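Side-chain contacts in FixG-related protein (Vibrio parahaemolyticus, PDB 2R39), which is of unknown function but is the C-terminal immunoglobulin-like domain of a membrane protein probably carrying 4Fe-4S clusters and taking part in electron transport: residues Q96-D101 with T107-S112; L37-K42 with Q47-D52. One frame throughout, in Å; residues are numbered along the deposited sequence.

How the contacts relate
From the N terminus, contact 2 closes first: strand 31-41 ends, the chain turns through 42-46, and strand 47-54 runs back in the other sheet, so 37-42 and 47-52 face each other across the core. Much later, contact 1 closes a hairpin whose arms, 96-101 and 107-112, share one sheet. The two loops follow in series, neither nested nor crossed. They meet because strand 92-101 lies beside 47-54: I98 N is 2.9 Å from D52 O and T100 N 2.8 Å from N50 O, probable hydrogen bonds. L99 CD1 also packs on V39 CG1 of the facing sheet at 3.6 Å, binding hairpin to sandwich core.

Contact 1. Residues Q96-D101 with T107-S112; sequences QFILTD and TIEVES
The F97 ring presents an edge to S112, whose CB lies near the ring plane and 3.8 Å from CE2; Y35 of the facing sheet makes an edge-to-face pair with the same ring. On the other surface of the hairpin the flat group is the Q96 amide. One of its faces lies over the aliphatic part of E109, with NE2 3.7 Å from CB, and the amide and carboxylate planes are 35° apart. The E109 chain bends at its second torsion (chi2 76°), carrying the carboxylate off toward the T107 side, while its CG also rests 3.9 Å from CG1 of I98. Between these two surfaces the backbones pair as an antiparallel hairpin. F97 and V110 exchange two bonds, and so do L99 and I108; the straightest is V110 N to F97 O, 2.8 Å at 166°. L99 and I108 run alongside each other with their ends on the same side, CD2 of the leucine 3.9 Å from CD1 of the isoleucine. M13 covers L99 and V110, and V15 reaches F97 and V110, so this surface faces the interior of the immunoglobulin-like domain. Strand 106-115 is one of the two edge strands of its sheet within this chain. A water accepts from Q96 NE2 and donates to E111 OE1, joining the two strands at their polar side. The hairpin is thus two-faced: F97, L99, I108 and V110 lie on its apolar side, whereas on the other Q96 lays its amide on the aliphatic part of E109, and the polar ends of Q96 and E111 meet a water, E111 also forming a salt bridge with R113 through OE2.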
loop_
_atom_site.group_PDB
_atom_site.type_symbol
_atom_site.label_atom_id
_atom_site.label_comp_id
_atom_site.label_asym_id
_atom_site.label_seq_id
_atom_site.Cartn_x
_atom_site.Cartn_y
_atom_site.Cartn_z
ATOM N N GLN A 96 -3.060 -6.610 -3.079
ATOM C CA GLN A 96 -3.242 -6.470 -1.649
ATOM C C GLN A 96 -2.085 -5.673 -1.151
ATOM O O GLN A 96 -0.933 -5.969 -1.508
ATOM C CB GLN A 96 -3.091 -7.811 -0.955
ATOM C CG GLN A 96 -4.321 -8.638 -0.813
ATOM C CD GLN A 96 -3.976 -9.880 -0.037
ATOM O OE1 GLN A 96 -2.792 -10.253 0.049
ATOM N NE2 GLN A 96 -4.972 -10.500 0.560
ATOM N N PHE A 97 -2.380 -4.685 -0.312
ATOM C CA PHE A 97 -1.365 -4.040 0.487
ATOM C C PHE A 97 -1.195 -4.810 1.791
ATOM O O PHE A 97 -2.179 -5.321 2.384
ATOM C CB PHE A 97 -1.752 -2.602 0.750
ATOM C CG PHE A 97 -1.687 -1.732 -0.478
ATOM C CD1 PHE A 97 -0.472 -1.236 -0.925
ATOM C CD2 PHE A 97 -2.849 -1.403 -1.174
ATOM C CE1 PHE A 97 -0.403 -0.423 -2.055
ATOM C CE2 PHE A 97 -2.788 -0.591 -2.302
ATOM C CZ PHE A 97 -1.560 -0.108 -2.741
ATOM N N ILE A 98 0.054 -4.935 2.224
ATOM C CA ILE A 98 0.336 -5.776 3.354
ATOM C C ILE A 98 1.149 -4.983 4.344
ATOM O O ILE A 98 2.184 -4.412 3.981
ATOM C CB ILE A 98 1.040 -7.068 2.908
ATOM C CG1 ILE A 98 0.111 -7.845 1.942
ATOM C CG2 ILE A 98 1.457 -7.932 4.136
ATOM C CD1 ILE A 98 0.852 -8.653 0.916
ATOM N N LEU A 99 0.653 -4.913 5.577
ATOM C CA LEU A 99 1.435 -4.329 6.658
ATOM C C LEU A 99 2.041 -5.497 7.438
ATOM O O LEU A 99 1.328 -6.401 7.869
ATOM C CB LEU A 99 0.551 -3.447 7.567
ATOM C CG LEU A 99 1.277 -2.881 8.799
ATOM C CD1 LEU A 99 0.662 -1.564 9.231
ATOM C CD2 LEU A 99 1.269 -3.870 9.949
ATOM N N THR A 100 3.352 -5.488 7.582
ATOM C CA THR A 100 4.041 -6.502 8.354
ATOM C C THR A 100 4.635 -5.863 9.606
ATOM O O THR A 100 5.435 -4.941 9.507
ATOM C CB THR A 100 5.160 -7.165 7.525
ATOM O OG1 THR A 100 4.579 -7.761 6.357
ATOM C CG2 THR A 100 5.876 -8.256 8.348
ATOM N N ASP A 101 4.197 -6.355 10.764
ATOM C CA ASP A 101 4.719 -5.972 12.085
ATOM C C ASP A 101 5.390 -7.228 12.592
ATOM O O ASP A 101 4.740 -8.049 13.259
ATOM C CB ASP A 101 3.541 -5.599 13.009
ATOM C CG ASP A 101 3.954 -5.320 14.474
ATOM O OD1 ASP A 101 5.060 -5.668 14.928
ATOM O OD2 ASP A 101 3.109 -4.755 15.194
ATOM N N THR A 107 0.454 -9.567 10.512
ATOM C CA THR A 107 0.295 -8.874 9.235
ATOM C C THR A 107 -1.156 -8.446 9.098
ATOM O O THR A 107 -2.044 -9.075 9.666
ATOM C CB THR A 107 0.697 -9.748 8.024
ATOM O OG1 THR A 107 -0.198 -10.865 7.937
ATOM C CG2 THR A 107 2.122 -10.256 8.156
ATOM N N ILE A 108 -1.386 -7.349 8.385
ATOM C CA ILE A 108 -2.730 -6.995 7.949
ATOM C C ILE A 108 -2.652 -6.952 6.444
ATOM O O ILE A 108 -1.713 -6.388 5.898
ATOM C CB ILE A 108 -3.169 -5.577 8.385
ATOM C CG1 ILE A 108 -2.920 -5.342 9.863
ATOM C CG2 ILE A 108 -4.664 -5.333 8.049
ATOM C CD1 ILE A 108 -2.623 -3.924 10.153
ATOM N N GLU A 109 -3.651 -7.523 5.784
ATOM C CA GLU A 109 -3.757 -7.467 4.333
ATOM C C GLU A 109 -4.997 -6.674 4.013
ATOM O O GLU A 109 -6.056 -6.908 4.603
ATOM C CB GLU A 109 -3.884 -8.866 3.716
ATOM C CG GLU A 109 -2.675 -9.787 3.930
ATOM C CD GLU A 109 -2.613 -10.345 5.335
ATOM O OE1 GLU A 109 -3.683 -10.571 5.953
ATOM O OE2 GLU A 109 -1.492 -10.558 5.840
ATOM N N VAL A 110 -4.874 -5.740 3.078
ATOM C CA VAL A 110 -6.035 -4.985 2.608
ATOM C C VAL A 110 -6.057 -5.077 1.088
ATOM O O VAL A 110 -5.088 -4.694 0.413
ATOM C CB VAL A 110 -5.985 -3.494 3.074
ATOM C CG1 VAL A 110 -7.261 -2.756 2.657
ATOM C CG2 VAL A 110 -5.821 -3.409 4.601
ATOM N N GLU A 111 -7.157 -5.574 0.547
ATOM C CA GLU A 111 -7.256 -5.740 -0.877
ATOM C C GLU A 111 -7.557 -4.414 -1.541
ATOM O O GLU A 111 -8.309 -3.623 -1.004
ATOM C CB GLU A 111 -8.351 -6.739 -1.201
ATOM C CG GLU A 111 -8.356 -7.112 -2.646
ATOM C CD GLU A 111 -9.357 -8.184 -2.957
ATOM O OE1 GLU A 111 -9.190 -9.332 -2.471
ATOM O OE2 GLU A 111 -10.296 -7.888 -3.706
ATOM N N SER A 112 -6.992 -4.185 -2.730
ATOM C CA SER A 112 -7.285 -2.974 -3.488
ATOM C C SER A 112 -7.184 -3.310 -4.978
ATOM O O SER A 112 -7.245 -4.475 -5.356
ATOM C CB SER A 112 -6.296 -1.865 -3.082
ATOM O OG SER A 112 -6.581 -0.643 -3.742
HETATM O O HOH W 1 -8.028 -10.230 -0.418
#

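Contact 2. Residues L37-K42 with Q47-D52; sequences LKVINK and QEYNLD
Strands 37-41 and 47-52 run roughly antiparallel, their N-to-C directions 149° apart and their axes 9.1 Å apart at closest, a spacing bridged by side chains without shared backbone bonds. The ends of L37 and L51 meet head-on, CD1 to CD1 at 3.9 Å, and L51 turns its other methyl, CD2, to within 4.3 Å of CG2 on V39. The other valine methyl, CG1, approaches the Y49 ring obliquely, 3.9 Å from CD2, as valine and tyrosine overlap lengthwise, each reaching in from its own strand. This is the interior of a beta sandwich: 37-41 belongs to one antiparallel sheet and 47-52 to the other, in keeping with the immunoglobulin-like fold assigned to this domain. Strands flanking the pair close the layer: F97 and L99 pack on L37 and V39, L77 lies against L51, and I67 and V69 touch Y49. Where the chain turns between the sheets, the packing becomes polar. Y49 extends right across the gap, and the CB of N41 meets the ring at its edge, 3.4 Å from OH. The N41 side chain, with CG anti to the backbone N (chi1 180°), crosses the tyrosine at about a right angle, amide and ring planes 84° apart. Its ND2 also presses on the aliphatic part of Q47, 3.3 Å from CG; bending of the glutamine chain at its second torsion turns its own amide aside. Both amides are held by neighbouring loops and, for N41, by the end of strand 66-69. N41 uses OD1 for the T43 hydroxyl and ND2 for the carbonyl oxygens of Q45 and V69, while Q47 bonds T43 OG1 through NE2 and S103 OG through OE1.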
loop_
_atom_site.group_PDB
_atom_site.type_symbol
_atom_site.label_atom_id
_atom_site.label_comp_id
_atom_site.label_asym_id
_atom_site.label_seq_id
_atom_site.Cartn_x
_atom_site.Cartn_y
_atom_site.Cartn_z
ATOM N N LEU A 37 -2.472 5.070 2.431
ATOM C CA LEU A 37 -2.535 4.086 3.507
ATOM C C LEU A 37 -2.751 4.794 4.847
ATOM O O LEU A 37 -2.095 5.780 5.128
ATOM C CB LEU A 37 -1.253 3.242 3.562
ATOM C CG LEU A 37 -0.703 2.572 2.296
ATOM C CD1 LEU A 37 0.457 1.609 2.640
ATOM C CD2 LEU A 37 -1.754 1.848 1.516
ATOM N N LYS A 38 -3.681 4.293 5.654
ATOM C CA LYS A 38 -3.845 4.749 7.037
ATOM C C LYS A 38 -3.391 3.635 7.968
ATOM O O LYS A 38 -3.900 2.519 7.902
ATOM C CB LYS A 38 -5.308 5.105 7.314
ATOM C CG LYS A 38 -5.599 5.533 8.759
ATOM C CD LYS A 38 -7.082 5.872 8.976
ATOM C CE LYS A 38 -7.474 7.174 8.281
ATOM N NZ LYS A 38 -8.905 7.592 8.515
ATOM N N VAL A 39 -2.421 3.933 8.822
ATOM C CA VAL A 39 -1.836 2.928 9.692
ATOM C C VAL A 39 -1.972 3.358 11.148
ATOM O O VAL A 39 -1.711 4.505 11.488
ATOM C CB VAL A 39 -0.334 2.692 9.346
ATOM C CG1 VAL A 39 0.350 1.848 10.409
ATOM C CG2 VAL A 39 -0.175 2.055 7.960
ATOM N N ILE A 40 -2.382 2.437 12.007
ATOM C CA ILE A 40 -2.422 2.741 13.435
ATOM C C ILE A 40 -1.672 1.714 14.284
ATOM O O ILE A 40 -1.766 0.507 14.048
ATOM C CB ILE A 40 -3.867 2.996 13.961
ATOM C CG1 ILE A 40 -3.840 3.210 15.479
ATOM C CG2 ILE A 40 -4.824 1.886 13.585
ATOM C CD1 ILE A 40 -5.012 3.925 15.983
ATOM N N ASN A 41 -0.899 2.216 15.245
ATOM C CA ASN A 41 -0.286 1.392 16.270
ATOM C C ASN A 41 -1.234 1.336 17.469
ATOM O O ASN A 41 -1.457 2.344 18.139
ATOM C CB ASN A 41 1.046 2.011 16.675
ATOM C CG ASN A 41 1.776 1.224 17.759
ATOM O OD1 ASN A 41 1.251 0.267 18.347
ATOM N ND2 ASN A 41 3.000 1.636 18.025
ATOM N N LYS A 42 -1.798 0.163 17.734
ATOM C CA LYS A 42 -2.795 0.030 18.804
ATOM C C LYS A 42 -2.180 -0.466 20.111
ATOM O O LYS A 42 -2.898 -0.780 21.066
ATOM C CB LYS A 42 -3.927 -0.891 18.365
ATOM C CG LYS A 42 -4.718 -0.376 17.173
ATOM C CD LYS A 42 -5.872 -1.313 16.850
ATOM C CE LYS A 42 -6.372 -1.075 15.448
ATOM N NZ LYS A 42 -7.782 -1.482 15.359
ATOM N N GLN A 47 6.368 0.785 17.448
ATOM C CA GLN A 47 6.468 -0.390 16.589
ATOM C C GLN A 47 7.044 -0.029 15.210
ATOM O O GLN A 47 6.990 1.131 14.807
ATOM C CB GLN A 47 5.090 -1.068 16.449
ATOM C CG GLN A 47 4.368 -1.389 17.792
ATOM C CD GLN A 47 5.036 -2.485 18.611
ATOM O OE1 GLN A 47 5.924 -3.192 18.131
ATOM N NE2 GLN A 47 4.608 -2.624 19.873
ATOM N N GLU A 48 7.590 -1.024 14.500
ATOM C CA GLU A 48 8.113 -0.851 13.131
ATOM C C GLU A 48 7.349 -1.749 12.189
ATOM O O GLU A 48 7.204 -2.942 12.446
ATOM C CB GLU A 48 9.632 -1.155 13.001
ATOM C CG GLU A 48 10.136 -1.154 11.504
ATOM C CD GLU A 48 11.625 -1.515 11.280
ATOM O OE1 GLU A 48 12.485 -0.841 11.862
ATOM O OE2 GLU A 48 11.920 -2.458 10.486
ATOM N N TYR A 49 6.874 -1.177 11.092
ATOM C CA TYR A 49 6.100 -1.927 10.094
ATOM C C TYR A 49 6.793 -1.872 8.720
ATOM O O TYR A 49 7.452 -0.887 8.402
ATOM C CB TYR A 49 4.654 -1.395 9.999
ATOM C CG TYR A 49 3.940 -1.240 11.342
ATOM C CD1 TYR A 49 3.707 -2.335 12.165
ATOM C CD2 TYR A 49 3.489 0.003 11.779
ATOM C CE1 TYR A 49 3.040 -2.194 13.400
ATOM C CE2 TYR A 49 2.812 0.147 13.007
ATOM C CZ TYR A 49 2.598 -0.956 13.812
ATOM O OH TYR A 49 1.949 -0.820 15.038
ATOM N N ASN A 50 6.677 -2.943 7.938
ATOM C CA ASN A 50 7.025 -2.893 6.521
ATOM C C ASN A 50 5.701 -2.858 5.760
ATOM O O ASN A 50 4.716 -3.497 6.176
ATOM C CB ASN A 50 7.775 -4.140 6.053
ATOM C CG ASN A 50 9.286 -4.141 6.390
ATOM O OD1 ASN A 50 9.930 -3.114 6.626
ATOM N ND2 ASN A 50 9.862 -5.340 6.351
ATOM N N LEU A 51 5.708 -2.160 4.631
ATOM C CA LEU A 51 4.542 -2.042 3.767
ATOM C C LEU A 51 4.935 -2.586 2.418
ATOM O O LEU A 51 6.018 -2.284 1.901
ATOM C CB LEU A 51 4.066 -0.596 3.654
ATOM C CG LEU A 51 3.860 0.152 4.983
ATOM C CD1 LEU A 51 3.789 1.629 4.728
ATOM C CD2 LEU A 51 2.602 -0.324 5.759
ATOM N N ASP A 52 4.047 -3.395 1.861
ATOM C CA ASP A 52 4.294 -4.123 0.612
ATOM C C ASP A 52 3.031 -4.205 -0.204
ATOM O O ASP A 52 1.975 -3.858 0.281
ATOM C CB ASP A 52 4.773 -5.543 0.937
ATOM C CG ASP A 52 6.220 -5.566 1.326
ATOM O OD1 ASP A 52 7.067 -5.391 0.409
ATOM O OD2 ASP A 52 6.503 -5.736 2.543
#